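Local structure of formiminotetrahydrofolate cyclodeaminase (Thermotoga maritima, 1O5H) at residues A159-Q162 and V163-N167. The protein probably catalyses the cyclising deamination of 5-formiminotetrahydrofolate, giving 5,10-methenyltetrahydrofolate and releasing ammonia. Residues are numbered along the deposited sequence; the frame is centred on the assembly and turned at random.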
ATOM      1  N   ALA A 159      -2.664   6.061  -1.210  1.00 37.55           N
ATOM      2  CA  ALA A 159      -2.579   5.668   0.201  1.00 35.57           C
ATOM      3  C   ALA A 159      -1.245   6.116   0.811  1.00 36.54           C
ATOM      4  O   ALA A 159      -1.206   6.586   1.948  1.00 37.17           O
ATOM      5  CB  ALA A 159      -2.757   4.150   0.368  1.00 32.00           C
ATOM      6  N   VAL A 160      -0.154   5.941   0.063  1.00 34.94           N
ATOM      7  CA  VAL A 160       1.136   6.275   0.576  1.00 33.31           C
ATOM      8  C   VAL A 160       1.072   7.758   0.893  1.00 34.69           C
ATOM      9  O   VAL A 160       1.448   8.192   1.983  1.00 36.67           O
ATOM     10  CB  VAL A 160       2.245   5.982  -0.419  1.00 33.06           C
ATOM     11  CG1 VAL A 160       3.585   6.452   0.145  1.00 32.02           C
ATOM     12  CG2 VAL A 160       2.308   4.494  -0.696  1.00 32.78           C
ATOM     13  N   PHE A 161       0.527   8.536  -0.025  1.00 30.96           N
ATOM     14  CA  PHE A 161       0.403   9.923   0.274  1.00 30.08           C
ATOM     15  C   PHE A 161      -0.353  10.109   1.579  1.00 30.59           C
ATOM     16  O   PHE A 161       0.053  10.893   2.443  1.00 32.46           O
ATOM     17  CB  PHE A 161      -0.293  10.712  -0.830  1.00 27.35           C
ATOM     18  CG  PHE A 161      -0.775  12.031  -0.360  1.00 28.20           C
ATOM     19  CD1 PHE A 161       0.123  13.105  -0.224  1.00 30.65           C
ATOM     20  CD2 PHE A 161      -2.098  12.190   0.070  1.00 19.52           C
ATOM     21  CE1 PHE A 161      -0.315  14.379   0.258  1.00 28.00           C
ATOM     22  CE2 PHE A 161      -2.544  13.444   0.572  1.00 33.56           C
ATOM     23  CZ  PHE A 161      -1.640  14.543   0.657  1.00 30.07           C
ATOM     24  N   GLN A 162      -1.470   9.425   1.733  1.00 29.92           N
ATOM     25  CA  GLN A 162      -2.189   9.586   3.001  1.00 30.24           C
ATOM     26  C   GLN A 162      -1.333   9.210   4.179  1.00 30.79           C
ATOM     27  O   GLN A 162      -1.301   9.953   5.141  1.00 35.69           O
ATOM     28  CB  GLN A 162      -3.495   8.832   3.006  1.00 27.50           C
ATOM     29  CG  GLN A 162      -4.528   9.537   2.141  1.00 38.38           C
ATOM     30  CD  GLN A 162      -5.742   8.682   1.866  1.00 61.44           C
ATOM     31  OE1 GLN A 162      -5.649   7.449   1.713  1.00 65.79           O
ATOM     32  NE2 GLN A 162      -6.894   9.330   1.792  1.00 75.07           N
ATOM     33  N   VAL A 163      -0.603   8.092   4.088  1.00 31.56           N
ATOM     34  CA  VAL A 163       0.230   7.615   5.198  1.00 31.97           C
ATOM     35  C   VAL A 163       1.184   8.727   5.579  1.00 33.55           C
ATOM     36  O   VAL A 163       1.207   9.190   6.724  1.00 36.70           O
ATOM     37  CB  VAL A 163       1.042   6.368   4.822  1.00 30.53           C
ATOM     38  CG1 VAL A 163       2.139   6.136   5.806  1.00 30.46           C
ATOM     39  CG2 VAL A 163       0.165   5.147   4.758  1.00 35.48           C
ATOM     40  N   GLU A 164       1.934   9.194   4.598  1.00 31.50           N
ATOM     41  CA  GLU A 164       2.985  10.137   4.860  1.00 30.36           C
ATOM     42  C   GLU A 164       2.485  11.489   5.335  1.00 32.23           C
ATOM     43  O   GLU A 164       3.143  12.128   6.155  1.00 34.38           O
ATOM     44  CB  GLU A 164       3.839  10.276   3.629  1.00 28.48           C
ATOM     45  CG  GLU A 164       4.326   8.923   3.159  1.00 29.89           C
ATOM     46  CD  GLU A 164       5.270   8.253   4.126  1.00 33.72           C
ATOM     47  OE1 GLU A 164       5.685   8.893   5.114  1.00 43.72           O
ATOM     48  OE2 GLU A 164       5.624   7.078   3.889  1.00 46.61           O
ATOM     49  N   LYS A 165       1.321  11.917   4.856  1.00 31.80           N
ATOM     50  CA  LYS A 165       0.736  13.165   5.319  1.00 32.21           C
ATOM     51  C   LYS A 165       0.544  13.088   6.810  1.00 35.81           C
ATOM     52  O   LYS A 165       0.961  14.017   7.548  1.00 40.09           O
ATOM     53  CB  LYS A 165      -0.614  13.408   4.683  1.00 33.49           C
ATOM     54  CG  LYS A 165      -1.280  14.664   5.142  1.00 30.66           C
ATOM     55  CD  LYS A 165      -2.648  14.811   4.500  1.00 28.10           C
ATOM     56  CE  LYS A 165      -3.239  16.162   4.843  1.00 33.55           C
ATOM     57  NZ  LYS A 165      -4.572  16.235   4.245  1.00 39.45           N
ATOM     58  N   VAL A 166      -0.055  11.994   7.283  1.00 32.76           N
ATOM     59  CA  VAL A 166      -0.177  11.845   8.723  1.00 34.24           C
ATOM     60  C   VAL A 166       1.198  11.951   9.412  1.00 36.09           C
ATOM     61  O   VAL A 166       1.348  12.648  10.433  1.00 37.57           O
ATOM     62  CB  VAL A 166      -0.929  10.576   9.113  1.00 36.57           C
ATOM     63  CG1 VAL A 166      -0.582  10.127  10.551  1.00 30.15           C
ATOM     64  CG2 VAL A 166      -2.418  10.812   8.964  1.00 27.65           C
ATOM     65  N   ASN A 167       2.208  11.304   8.840  1.00 34.40           N
ATOM     66  CA  ASN A 167       3.509  11.354   9.461  1.00 36.05           C
ATOM     67  C   ASN A 167       4.154  12.738   9.415  1.00 36.74           C
ATOM     68  O   ASN A 167       4.765  13.176  10.401  1.00 37.74           O
ATOM     69  CB  ASN A 167       4.393  10.227   8.950  1.00 37.49           C
ATOM     70  CG  ASN A 167       3.870   8.864   9.372  1.00 32.26           C
ATOM     71  OD1 ASN A 167       3.792   7.947   8.572  1.00 39.83           O
ATOM     72  ND2 ASN A 167       3.480   8.738  10.631  1.00 39.11           N
TER
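Val163 N donates to Ala159 O, the first of four successive i+4 to i hydrogen bonds joining 159-162 to 163-167 within one alpha-helix. Glu164 N to Val160 O follows at 2.8 Å and an almost straight 176°, then Lys165 N to Phe161 O, and the longer Val166 N to Gln162 O at 3.2 Å. The same spacing pairs the side chains. On one flank Val160 and Glu164 run side by side, with Val160 CG1 4.0 Å from Glu164 CG. One residue further on, Phe161 and Lys165 meet at a slant. Both place CG anti to the backbone N (chi1 163° and 179°), and the lysine stays extended, bringing its CD 4.0 Å from Phe161 CZ while its CB lies above one ring face near the rim. Beyond this methylene-to-ring contact, Lys165 NZ forms a salt bridge with Glu192 on helix 178-206, whose Leu188 and Ile195 also pack on Phe161. Val160 and Glu164 instead face helices 107-141 and 36-56, while Ala159 meets Ala159 of the second subunit, so this largely buried part of helix 147-172 serves both the all-helical core and the dimer interface.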